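Local coordinates for triacylglycerol lipase (Clostridium botulinum, PDB 5AH1), which hydrolyses ester bonds, including those of synthetic polyesters, as a zinc-binding triacylglycerol lipase with the alpha/beta-hydrolase fold, at residues A[274-279]-A[294-299]; A[222-227]-A[413-418]; A[50-55]-A[102-107]; A[251-256]-A[260-265]; A[235-238]-A[244-247]. All coordinates share one frame; numbering follows the deposited sequence.

In the fold
The five contacts range from the central sheet of the alpha/beta-hydrolase fold to its outer helices and metal sites. Contact 2 spans two strands of that sheet separated by strand 327-331, its Thr226 near, without touching, the probable nucleophile elbow; along the chain its loop encloses contacts 4, 5 and 1. Contact 3, which closes earlier in the sequence, comes within about 8 Å of it, nearest atoms. Contacts 5 and 4 both use helix 242-257, their centres about 18 Å apart. Contact 1, about 17 Å from contact 5 between centres, touches it where Trp297 CZ3 lies 3.5 Å from Ile246 CD1. One potassium ion is bound partly by contact 5, whereas zinc lies about 5 Å from the Trp274 side chain.

Contact 1. Residues A[274-279]-A[294-299]; sequences WGLKKQ and SNIWNS
The two backbones stay well apart, with CA atoms 8.5 Å from each other at Trp274 and Ile296 and 8.8 Å at Leu276 and Ser294, so side chains alone make the contact. It is a CH-pi contact beside the zinc site of this alpha/beta-hydrolase, joining the irregular loop 274-279 to a short, weakly bonded helix. Ile296 presents the end of its longer branch: CD1 stands almost on the normal of the five-membered ring of Trp274, 3.3 Å from that ring's centroid. The methyl thus sits over the pyrrole end of the indole, with CG the nearest atom at 3.4 Å, and the two side chains meet roughly at right angles. Extension of the isoleucine makes this reach possible, since CG1 is anti to the backbone N (chi1 -161°) and CD1 continues the chain outward. Leu276 lies farther along the loop; its CD1 is 4.5 Å from the same Ile296 CD1 and also packs against Ser294 OG at 3.8 Å. The indole ties this packing to the metal, for Trp274 meets the zinc ligand His156 edge-to-face and also touches Asp302, another ligand. Such a place in the second shell is consistent with a role in positioning the ligands. On the other segment Ser294 caps the turn that leads into the helix: its OG, anti to its own N, accepts from Ile296 N at 3.1 Å in a nearly straight geometry, with 167° at the hydrogen.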
# COMPACT_ATOMS: atom_id res chain seq x y z
N TRP A 274 2.77 16.25 -12.63
CA TRP A 274 3.55 15.97 -13.83
C TRP A 274 2.95 16.58 -15.09
O TRP A 274 3.45 16.33 -16.18
CB TRP A 274 3.67 14.46 -14.03
CG TRP A 274 4.48 13.76 -12.97
CD1 TRP A 274 4.01 12.95 -11.97
CD2 TRP A 274 5.90 13.82 -12.80
NE1 TRP A 274 5.04 12.50 -11.19
CE2 TRP A 274 6.22 13.00 -11.69
CE3 TRP A 274 6.93 14.46 -13.49
CZ2 TRP A 274 7.52 12.83 -11.25
CZ3 TRP A 274 8.22 14.28 -13.06
CH2 TRP A 274 8.51 13.46 -11.95
N GLY A 275 1.90 17.39 -14.96
CA GLY A 275 1.25 17.96 -16.13
C GLY A 275 0.47 16.92 -16.90
O GLY A 275 0.24 17.08 -18.10
N LEU A 276 0.01 15.87 -16.20
CA LEU A 276 -0.72 14.78 -16.82
C LEU A 276 -2.18 14.68 -16.35
O LEU A 276 -2.73 13.60 -16.30
CB LEU A 276 0.03 13.45 -16.61
CG LEU A 276 1.36 13.35 -17.38
CD1 LEU A 276 2.10 12.10 -16.97
CD2 LEU A 276 1.13 13.38 -18.88
N LYS A 277 -2.83 15.82 -16.10
CA LYS A 277 -4.28 15.81 -15.92
C LYS A 277 -4.97 15.44 -17.23
O LYS A 277 -4.47 15.73 -18.31
CB LYS A 277 -4.77 17.19 -15.47
CG LYS A 277 -4.23 17.58 -14.12
CD LYS A 277 -4.57 19.02 -13.76
CE LYS A 277 -6.02 19.19 -13.40
NZ LYS A 277 -6.18 20.43 -12.57
N LYS A 278 -6.15 14.82 -17.13
CA LYS A 278 -6.98 14.61 -18.30
C LYS A 278 -7.32 15.96 -18.95
O LYS A 278 -7.73 16.90 -18.26
CB LYS A 278 -8.26 13.86 -17.93
CG LYS A 278 -9.11 13.50 -19.14
CD LYS A 278 -9.95 12.25 -18.91
CE LYS A 278 -11.03 12.51 -17.92
NZ LYS A 278 -11.97 11.37 -17.90
N GLN A 279 -7.13 16.07 -20.26
CA GLN A 279 -7.32 17.34 -20.96
C GLN A 279 -8.79 17.64 -21.21
O GLN A 279 -9.63 16.74 -21.25
CB GLN A 279 -6.56 17.34 -22.29
CG GLN A 279 -5.05 17.23 -22.15
CD GLN A 279 -4.35 16.88 -23.47
OE1 GLN A 279 -4.98 16.40 -24.41
NE2 GLN A 279 -3.04 17.08 -23.51
N SER A 294 3.57 8.04 -21.83
CA SER A 294 4.41 9.10 -21.26
C SER A 294 5.84 8.65 -21.04
O SER A 294 6.09 7.48 -20.71
CB SER A 294 3.83 9.55 -19.92
OG SER A 294 4.67 10.50 -19.27
N ASN A 295 6.77 9.59 -21.18
CA ASN A 295 8.16 9.33 -20.86
C ASN A 295 8.41 9.08 -19.38
O ASN A 295 9.49 8.65 -18.99
CB ASN A 295 9.07 10.48 -21.35
CG ASN A 295 8.79 11.79 -20.64
OD1 ASN A 295 7.65 12.09 -20.30
ND2 ASN A 295 9.84 12.58 -20.40
N ILE A 296 7.42 9.38 -18.55
CA ILE A 296 7.59 9.29 -17.12
C ILE A 296 8.06 7.89 -16.66
O ILE A 296 8.84 7.77 -15.71
CB ILE A 296 6.28 9.72 -16.40
CG1 ILE A 296 6.56 10.06 -14.96
CG2 ILE A 296 5.19 8.66 -16.53
CD1 ILE A 296 5.38 10.71 -14.28
N TRP A 297 7.61 6.86 -17.35
CA TRP A 297 7.83 5.49 -16.91
C TRP A 297 9.27 5.01 -17.02
O TRP A 297 9.61 4.01 -16.40
CB TRP A 297 6.89 4.53 -17.63
CG TRP A 297 5.48 4.96 -17.45
CD1 TRP A 297 4.65 5.46 -18.40
CD2 TRP A 297 4.76 5.02 -16.22
NE1 TRP A 297 3.45 5.80 -17.85
CE2 TRP A 297 3.48 5.54 -16.51
CE3 TRP A 297 5.07 4.66 -14.91
CZ2 TRP A 297 2.52 5.72 -15.53
CZ3 TRP A 297 4.12 4.84 -13.94
CH2 TRP A 297 2.85 5.37 -14.26
N ASN A 298 10.10 5.69 -17.81
CA ASN A 298 11.52 5.33 -17.88
C ASN A 298 12.45 6.51 -17.70
O ASN A 298 13.64 6.38 -18.02
CB ASN A 298 11.83 4.56 -19.17
CG ASN A 298 11.69 5.40 -20.41
OD1 ASN A 298 11.23 6.55 -20.35
ND2 ASN A 298 12.10 4.84 -21.56
N SER A 299 11.95 7.64 -17.20
CA SER A 299 12.74 8.88 -17.21
C SER A 299 12.86 9.57 -15.86
O SER A 299 13.45 10.64 -15.75
CB SER A 299 12.15 9.88 -18.20
OG SER A 299 12.21 9.35 -19.52

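Contact 2. Residues A[222-227]-A[413-418]; sequences HSVSTI and GQWNAM
Trp415 extends the far end of its six-membered ring to Thr226, with CH2 3.7 Å from the CG2 methyl. The two residues belong to strands 415-417 and 221-227 of the parallel alpha/beta-hydrolase sheet, which are not neighbours: strand 327-331 runs between them, and the indole bridges across it along one face of the sheet. The threonine methyl comes at the ring edge, near its plane, and the two side chains cross at about a right angle. Both branches of Thr226 share the encounter, for OG1 lies 3.7 Å from Trp415 CZ3. With chi1 at 73°, OG1 stands between the backbone N and carbonyl carbon, and it is hydrogen-bonded to Asn231 ND2. Tyr328 of the intervening strand meets the indole with planes at about 45°, and Arg189 of helix 183-197, the helix that follows the probable nucleophile elbow, also touches it. At its other end the indole is held by a hydrogen bond from NE1 to Asp401 OD2. Val224, two residues back on the same strand face, adds a looser contact, its CG1 4.4 Å from Trp415 CH2.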
# COMPACT_ATOMS: atom_id res chain seq x y z
N HIS A 222 0.45 6.81 16.28
CA HIS A 222 0.65 5.85 17.35
C HIS A 222 1.12 4.49 16.84
O HIS A 222 1.93 3.83 17.49
CB HIS A 222 -0.63 5.68 18.17
CG HIS A 222 -0.41 5.06 19.50
ND1 HIS A 222 0.59 5.46 20.35
CD2 HIS A 222 -1.08 4.07 20.14
CE1 HIS A 222 0.53 4.76 21.46
NE2 HIS A 222 -0.46 3.89 21.35
N SER A 223 0.60 4.07 15.70
CA SER A 223 1.01 2.82 15.09
C SER A 223 0.96 2.90 13.58
O SER A 223 0.20 3.66 13.00
CB SER A 223 0.12 1.67 15.57
OG SER A 223 -1.18 1.73 15.01
N VAL A 224 1.81 2.07 12.99
CA VAL A 224 1.91 1.85 11.56
C VAL A 224 1.75 0.36 11.31
O VAL A 224 2.51 -0.44 11.85
CB VAL A 224 3.28 2.32 11.04
CG1 VAL A 224 3.62 1.75 9.66
CG2 VAL A 224 3.34 3.83 11.04
N SER A 225 0.75 -0.02 10.53
CA SER A 225 0.50 -1.41 10.18
C SER A 225 0.59 -1.56 8.67
O SER A 225 -0.14 -0.88 7.94
CB SER A 225 -0.88 -1.86 10.63
OG SER A 225 -1.01 -1.86 12.03
N THR A 226 1.50 -2.43 8.22
CA THR A 226 1.63 -2.75 6.80
C THR A 226 1.01 -4.12 6.54
O THR A 226 1.15 -5.03 7.35
CB THR A 226 3.10 -2.67 6.29
OG1 THR A 226 3.88 -3.77 6.78
CG2 THR A 226 3.75 -1.38 6.71
N ILE A 227 0.29 -4.22 5.43
CA ILE A 227 -0.40 -5.45 5.04
C ILE A 227 -0.04 -5.70 3.58
O ILE A 227 -0.34 -4.89 2.71
CB ILE A 227 -1.94 -5.32 5.20
CG1 ILE A 227 -2.33 -4.92 6.62
CG2 ILE A 227 -2.61 -6.63 4.78
CD1 ILE A 227 -3.85 -4.73 6.79
N GLY A 413 8.60 0.79 18.67
CA GLY A 413 9.84 1.20 18.01
C GLY A 413 10.49 0.17 17.11
O GLY A 413 11.61 0.37 16.66
N GLN A 414 9.78 -0.92 16.83
CA GLN A 414 10.31 -1.98 15.99
C GLN A 414 9.14 -2.72 15.35
O GLN A 414 7.98 -2.49 15.70
CB GLN A 414 11.20 -2.91 16.81
CG GLN A 414 10.50 -3.64 17.94
CD GLN A 414 11.51 -4.44 18.71
OE1 GLN A 414 12.45 -3.90 19.28
NE2 GLN A 414 11.35 -5.75 18.70
N TRP A 415 9.44 -3.60 14.41
CA TRP A 415 8.42 -4.37 13.69
C TRP A 415 8.00 -5.62 14.45
O TRP A 415 8.83 -6.48 14.76
CB TRP A 415 8.95 -4.75 12.30
CG TRP A 415 9.14 -3.55 11.46
CD1 TRP A 415 10.25 -2.76 11.38
CD2 TRP A 415 8.14 -2.93 10.65
NE1 TRP A 415 10.02 -1.69 10.56
CE2 TRP A 415 8.74 -1.78 10.07
CE3 TRP A 415 6.83 -3.26 10.30
CZ2 TRP A 415 8.03 -0.94 9.22
CZ3 TRP A 415 6.13 -2.43 9.46
CH2 TRP A 415 6.73 -1.29 8.91
N ASN A 416 6.71 -5.71 14.69
CA ASN A 416 6.05 -6.87 15.28
C ASN A 416 5.50 -7.61 14.06
O ASN A 416 4.46 -7.23 13.51
CB ASN A 416 4.94 -6.46 16.24
CG ASN A 416 5.44 -5.68 17.43
OD1 ASN A 416 5.59 -6.24 18.52
ND2 ASN A 416 5.66 -4.39 17.27
N ALA A 417 6.23 -8.63 13.62
CA ALA A 417 5.88 -9.39 12.42
C ALA A 417 4.83 -10.44 12.80
O ALA A 417 5.12 -11.39 13.52
CB ALA A 417 7.12 -10.02 11.78
N MET A 418 3.61 -10.23 12.33
CA MET A 418 2.46 -10.97 12.83
C MET A 418 2.30 -12.31 12.09
O MET A 418 2.93 -12.54 11.06
CB MET A 418 1.20 -10.08 12.74
CG MET A 418 1.38 -8.75 13.46
SD MET A 418 1.69 -8.94 15.24
CE MET A 418 0.09 -9.51 15.82

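Contact 3. Residues A[50-55]-A[102-107]; sequences EDINKM and GVVDLQ
This is a small apolar contact on the flank of the alpha/beta-hydrolase fold, where helix 49-54, which precedes the first strand of the central sheet, lies against the loop leading into helix 106-112. Ile52 carries it from the helix by dividing its two branches between consecutive valines. CG1 reaches Val103 CG2 at 3.6 Å, while CG2 rests on Val104 CG2 at 3.9 Å. The fork follows from a chi1 of -68°, which turns CG1 beside the backbone N and CG2 beside the carbonyl carbon. Each valine offers a single methyl: that of Val104 is anti to its carbonyl carbon, whereas that of Val103 stands between its backbone N and carbonyl carbon. Ile52 crosses both valines obliquely, and its backbone comes nearest at Val104, with the CA atoms 7.9 Å apart. Beyond the valines, Asp105 occupies the N-cap of helix 106-112; its OD1 makes a weak bond to Glu108 N, and OD2 forms a salt bridge with Arg91. Helix 437-448 lies against both partners, since Lys437 touches Asn53 and Leu106 alike. Within its own segment, Ile52 O accepts from Met55 N at 2.9 Å. At the margin the amide of Asn53 skims the second valine, its OD1 4.3 Å from Val104 CG2.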
# COMPACT_ATOMS: atom_id res chain seq x y z
N GLU A 50 -23.79 -10.19 -0.41
CA GLU A 50 -24.36 -11.40 0.19
C GLU A 50 -23.42 -12.58 -0.01
O GLU A 50 -23.15 -13.35 0.92
CB GLU A 50 -25.73 -11.73 -0.41
CG GLU A 50 -26.39 -12.95 0.23
CD GLU A 50 -27.64 -13.42 -0.49
OE1 GLU A 50 -27.77 -13.16 -1.70
OE2 GLU A 50 -28.48 -14.04 0.18
N ASP A 51 -22.92 -12.73 -1.23
CA ASP A 51 -22.06 -13.87 -1.54
C ASP A 51 -20.68 -13.79 -0.88
O ASP A 51 -20.13 -14.81 -0.48
CB ASP A 51 -21.92 -14.06 -3.06
CG ASP A 51 -23.15 -14.72 -3.68
OD1 ASP A 51 -24.03 -15.19 -2.92
OD2 ASP A 51 -23.25 -14.78 -4.92
N ILE A 52 -20.13 -12.58 -0.75
CA ILE A 52 -18.91 -12.43 0.03
C ILE A 52 -19.18 -12.91 1.46
O ILE A 52 -18.37 -13.64 2.03
CB ILE A 52 -18.40 -10.97 0.06
CG1 ILE A 52 -17.89 -10.55 -1.33
CG2 ILE A 52 -17.30 -10.80 1.12
CD1 ILE A 52 -16.59 -11.22 -1.80
N ASN A 53 -20.33 -12.54 2.03
CA ASN A 53 -20.65 -12.89 3.41
C ASN A 53 -20.82 -14.39 3.63
O ASN A 53 -20.75 -14.87 4.77
CB ASN A 53 -21.90 -12.14 3.89
CG ASN A 53 -21.67 -10.64 4.05
OD1 ASN A 53 -20.55 -10.20 4.29
ND2 ASN A 53 -22.74 -9.87 3.94
N LYS A 54 -21.03 -15.13 2.55
CA LYS A 54 -21.12 -16.59 2.61
C LYS A 54 -19.76 -17.28 2.63
O LYS A 54 -19.65 -18.44 3.02
CB LYS A 54 -21.94 -17.12 1.43
CG LYS A 54 -23.42 -16.80 1.51
CD LYS A 54 -24.19 -17.36 0.32
CE LYS A 54 -25.64 -16.91 0.34
NZ LYS A 54 -26.40 -17.44 -0.81
N MET A 55 -18.71 -16.56 2.22
CA MET A 55 -17.36 -17.11 2.24
C MET A 55 -16.87 -17.26 3.68
O MET A 55 -17.36 -16.57 4.58
CB MET A 55 -16.40 -16.21 1.44
CG MET A 55 -16.83 -15.96 0.01
SD MET A 55 -15.68 -14.90 -0.89
CE MET A 55 -14.29 -16.01 -1.10
N GLY A 102 -14.10 -3.96 -1.06
CA GLY A 102 -14.79 -4.25 -2.30
C GLY A 102 -16.27 -3.92 -2.25
O GLY A 102 -16.64 -2.75 -2.19
N VAL A 103 -17.10 -4.96 -2.29
CA VAL A 103 -18.55 -4.79 -2.13
C VAL A 103 -18.96 -4.71 -0.67
O VAL A 103 -20.13 -4.46 -0.37
CB VAL A 103 -19.34 -5.91 -2.81
CG1 VAL A 103 -19.10 -5.87 -4.31
CG2 VAL A 103 -19.00 -7.27 -2.22
N VAL A 104 -18.00 -4.93 0.24
CA VAL A 104 -18.22 -4.71 1.66
C VAL A 104 -17.49 -3.43 2.05
O VAL A 104 -16.32 -3.30 1.80
CB VAL A 104 -17.70 -5.87 2.51
CG1 VAL A 104 -17.85 -5.57 4.01
CG2 VAL A 104 -18.40 -7.18 2.13
N ASP A 105 -18.18 -2.47 2.65
CA ASP A 105 -17.57 -1.19 2.98
C ASP A 105 -16.93 -1.28 4.37
O ASP A 105 -17.60 -1.06 5.38
CB ASP A 105 -18.63 -0.08 2.91
CG ASP A 105 -18.04 1.31 3.06
OD1 ASP A 105 -16.86 1.43 3.46
OD2 ASP A 105 -18.75 2.30 2.78
N LEU A 106 -15.65 -1.66 4.41
CA LEU A 106 -14.99 -1.91 5.70
C LEU A 106 -14.99 -0.67 6.59
O LEU A 106 -15.20 -0.79 7.80
CB LEU A 106 -13.56 -2.39 5.48
CG LEU A 106 -13.37 -3.79 4.90
CD1 LEU A 106 -11.92 -4.03 4.57
CD2 LEU A 106 -13.89 -4.85 5.86
N GLN A 107 -14.78 0.51 6.00
CA GLN A 107 -14.83 1.74 6.78
C GLN A 107 -16.16 1.85 7.54
O GLN A 107 -16.21 2.15 8.74
CB GLN A 107 -14.65 2.97 5.90
CG GLN A 107 -14.79 4.29 6.65
CD GLN A 107 -14.81 5.50 5.75
OE1 GLN A 107 -13.80 5.85 5.15
NE2 GLN A 107 -15.97 6.13 5.62

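Contact 4. Residues A[251-256]-A[260-265]; sequences GVLGTI and NKLFSS
Leu253 is the first residue along segment 251-256 whose side chain meets the returning chain: its CG lies 3.9 Å from Leu262 CD1. After helix 242-257 the chain turns back, and a 3-10 turn at 261-262 packs on the helix's last turns, on the outer part of the alpha/beta-hydrolase fold. The two leucines are oblique to each other, and Leu253 CD2 is also 3.9 Å from Leu262 CD1. Gly254 comes next, with no side chain to hold the partner off. Its CA stands only 5.2 Å from Leu262 CA, and the leucine end lies directly on the glycine backbone, CD1 3.7 Å from Gly254 N and CD2 4.1 Å from Gly254 CA. Both Leu262 methyls face the helix at Leu253 and Gly254. A chi1 of 179° carries the Leu262 fork straight on from CB, on the far side from the backbone N, and so over to the helix. Thr255 then turns to its own helix, where OG1 donates to Val252 O at 2.7 Å, in the carbonyl plane and on a lone pair. That oxygen also accepts from Thr255 N, so one carbonyl serves two donors of one residue. Ile256, on from there, packs against Tyr97 and Phe433 of other loops. The returning chain repeats the double grip: Lys261 O accepts from Ser264 N and from Ser264 OG, the hydroxyl 2.7 Å away and in the carbonyl plane, with a C=O...O angle of 124°.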
# COMPACT_ATOMS: atom_id res chain seq x y z
N GLY A 251 -5.36 -3.81 -16.73
CA GLY A 251 -6.06 -5.06 -16.99
C GLY A 251 -6.72 -5.61 -15.73
O GLY A 251 -7.89 -5.98 -15.74
N VAL A 252 -5.96 -5.67 -14.63
CA VAL A 252 -6.51 -6.14 -13.36
C VAL A 252 -7.69 -5.25 -12.95
O VAL A 252 -8.74 -5.74 -12.52
CB VAL A 252 -5.45 -6.17 -12.25
CG1 VAL A 252 -6.09 -6.60 -10.95
CG2 VAL A 252 -4.32 -7.14 -12.60
N LEU A 253 -7.52 -3.94 -13.07
CA LEU A 253 -8.61 -3.02 -12.75
C LEU A 253 -9.86 -3.37 -13.58
O LEU A 253 -10.98 -3.38 -13.06
CB LEU A 253 -8.17 -1.57 -12.97
CG LEU A 253 -9.23 -0.48 -12.75
CD1 LEU A 253 -9.78 -0.50 -11.34
CD2 LEU A 253 -8.62 0.88 -13.06
N GLY A 254 -9.66 -3.68 -14.85
CA GLY A 254 -10.75 -4.06 -15.73
C GLY A 254 -11.49 -5.31 -15.29
O GLY A 254 -12.68 -5.43 -15.59
N THR A 255 -10.83 -6.24 -14.61
CA THR A 255 -11.51 -7.45 -14.13
C THR A 255 -12.51 -7.08 -13.05
O THR A 255 -13.43 -7.84 -12.77
CB THR A 255 -10.55 -8.54 -13.59
OG1 THR A 255 -9.94 -8.13 -12.35
CG2 THR A 255 -9.48 -8.88 -14.62
N ILE A 256 -12.33 -5.91 -12.45
CA ILE A 256 -13.23 -5.40 -11.43
C ILE A 256 -14.28 -4.48 -12.03
O ILE A 256 -15.47 -4.61 -11.73
CB ILE A 256 -12.46 -4.65 -10.33
CG1 ILE A 256 -11.46 -5.60 -9.66
CG2 ILE A 256 -13.40 -4.05 -9.30
CD1 ILE A 256 -12.06 -6.86 -9.11
N ASN A 260 -15.43 -2.71 -20.46
CA ASN A 260 -15.89 -1.48 -21.11
C ASN A 260 -15.87 -0.31 -20.14
O ASN A 260 -15.43 0.80 -20.49
CB ASN A 260 -17.29 -1.70 -21.68
CG ASN A 260 -17.32 -2.81 -22.71
OD1 ASN A 260 -16.43 -2.89 -23.56
ND2 ASN A 260 -18.31 -3.68 -22.62
N LYS A 261 -16.32 -0.55 -18.91
CA LYS A 261 -16.31 0.49 -17.90
C LYS A 261 -14.88 0.90 -17.54
O LYS A 261 -14.66 1.97 -16.99
CB LYS A 261 -17.09 0.06 -16.67
CG LYS A 261 -18.59 -0.02 -16.93
CD LYS A 261 -19.36 -0.40 -15.68
CE LYS A 261 -20.86 -0.45 -15.93
NZ LYS A 261 -21.56 -1.00 -14.73
N LEU A 262 -13.90 0.06 -17.88
CA LEU A 262 -12.49 0.40 -17.68
C LEU A 262 -12.14 1.68 -18.42
O LEU A 262 -11.28 2.44 -17.99
CB LEU A 262 -11.59 -0.74 -18.18
CG LEU A 262 -10.07 -0.52 -18.06
CD1 LEU A 262 -9.64 -0.37 -16.61
CD2 LEU A 262 -9.33 -1.67 -18.74
N PHE A 263 -12.81 1.93 -19.53
CA PHE A 263 -12.56 3.14 -20.30
C PHE A 263 -13.66 4.17 -20.15
O PHE A 263 -13.94 4.96 -21.06
CB PHE A 263 -12.33 2.77 -21.76
CG PHE A 263 -11.12 1.92 -21.96
CD1 PHE A 263 -9.85 2.46 -21.83
CD2 PHE A 263 -11.24 0.57 -22.24
CE1 PHE A 263 -8.74 1.67 -21.99
CE2 PHE A 263 -10.12 -0.22 -22.40
CZ PHE A 263 -8.87 0.34 -22.28
N SER A 264 -14.28 4.18 -18.97
CA SER A 264 -15.22 5.24 -18.61
C SER A 264 -14.59 6.10 -17.53
O SER A 264 -13.64 5.70 -16.86
CB SER A 264 -16.55 4.66 -18.14
OG SER A 264 -16.42 4.04 -16.89
N SER A 265 -15.14 7.30 -17.35
CA SER A 265 -14.55 8.29 -16.45
C SER A 265 -14.96 8.02 -15.01
O SER A 265 -15.74 8.76 -14.43
CB SER A 265 -14.98 9.70 -16.85
OG SER A 265 -14.60 9.95 -18.18

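Contact 5. Residues A[235-238]-A[244-247]; sequences TLSD and DLIS. With K (potassium ion), chain D.
Leu245, one step beyond Asp244 on segment 244-247, supplies the whole of this segment's contact by setting its two methyls on successive residues of the facing helix. CD1 approaches Leu236 CD2 at 4.2 Å, and CD2 lies against Ser237, 3.9 Å from its CA and 4.0 Å from its CB. The leucine stretches to them because its CG is anti to the backbone N (chi1 178°), which projects the fork from the helix toward its partner. The closest backbone approach is here as well, Ser237 and Leu245 having CA atoms 7.0 Å apart. From the other side, Leu236 meets Leu245 through CD2 and also touches Thr359 and Met363 of helix 357-363. The two leucine side chains run oblique to each other, and all three residues that touch are buried. The motif is a pair of consecutive helices, 235-239 and 242-257, joined by a very short link within the alpha/beta-hydrolase fold, and potassium sits at that link. Ser237 therefore serves both sides of the site: its CA and CB take the Leu245 methyl, its OG hydrogen-bonds with Thr305 O, and its carbonyl turns to the metal. These carbonyls belong to the C-terminal end of helix 235-239, whose partial negative charge probably favours a cation. Ser237 O binds the ion at 2.8 Å and Asp238 O at 2.7 Å, and Met240 O is the third protein ligand.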
# COMPACT_ATOMS: atom_id res chain seq x y z
N THR A 235 9.88 -8.09 -6.73
CA THR A 235 10.57 -8.44 -7.97
C THR A 235 9.65 -8.44 -9.18
O THR A 235 10.12 -8.48 -10.30
CB THR A 235 11.34 -9.76 -7.87
OG1 THR A 235 10.44 -10.85 -7.69
CG2 THR A 235 12.38 -9.72 -6.75
N LEU A 236 8.34 -8.30 -8.96
CA LEU A 236 7.43 -8.08 -10.08
C LEU A 236 7.79 -6.79 -10.81
O LEU A 236 7.76 -6.73 -12.05
CB LEU A 236 5.97 -8.05 -9.63
CG LEU A 236 4.94 -7.98 -10.76
CD1 LEU A 236 5.06 -9.16 -11.71
CD2 LEU A 236 3.55 -7.91 -10.17
N SER A 237 8.15 -5.74 -10.07
CA SER A 237 8.62 -4.54 -10.73
C SER A 237 9.99 -4.79 -11.38
O SER A 237 10.20 -4.41 -12.53
CB SER A 237 8.69 -3.34 -9.79
OG SER A 237 9.24 -2.27 -10.53
N ASP A 238 10.91 -5.41 -10.66
CA ASP A 238 12.25 -5.65 -11.20
C ASP A 238 12.19 -6.35 -12.57
O ASP A 238 12.92 -5.99 -13.49
CB ASP A 238 13.07 -6.54 -10.27
CG ASP A 238 13.34 -5.93 -8.91
OD1 ASP A 238 12.87 -4.84 -8.59
OD2 ASP A 238 14.04 -6.59 -8.12
N ASP A 244 4.72 -1.96 -19.07
CA ASP A 244 3.99 -3.22 -19.09
C ASP A 244 3.35 -3.51 -17.74
O ASP A 244 2.25 -4.03 -17.68
CB ASP A 244 4.89 -4.37 -19.51
CG ASP A 244 5.31 -4.29 -20.97
OD1 ASP A 244 4.71 -3.50 -21.74
OD2 ASP A 244 6.22 -5.04 -21.36
N LEU A 245 4.06 -3.18 -16.65
CA LEU A 245 3.49 -3.37 -15.32
C LEU A 245 2.25 -2.49 -15.16
O LEU A 245 1.21 -2.96 -14.70
CB LEU A 245 4.53 -3.04 -14.25
CG LEU A 245 4.06 -3.15 -12.79
CD1 LEU A 245 3.34 -4.46 -12.51
CD2 LEU A 245 5.23 -3.00 -11.84
N ILE A 246 2.34 -1.23 -15.56
CA ILE A 246 1.17 -0.37 -15.47
C ILE A 246 0.02 -0.89 -16.35
O ILE A 246 -1.13 -0.95 -15.92
CB ILE A 246 1.50 1.10 -15.86
CG1 ILE A 246 2.57 1.70 -14.94
CG2 ILE A 246 0.24 1.95 -15.84
CD1 ILE A 246 2.07 2.01 -13.57
N SER A 247 0.33 -1.31 -17.57
CA SER A 247 -0.69 -1.80 -18.48
C SER A 247 -1.37 -3.05 -17.91
O SER A 247 -2.60 -3.17 -17.92
CB SER A 247 -0.08 -2.07 -19.86
OG SER A 247 -1.09 -2.34 -20.80
K K D . 12.11 -3.56 -14.35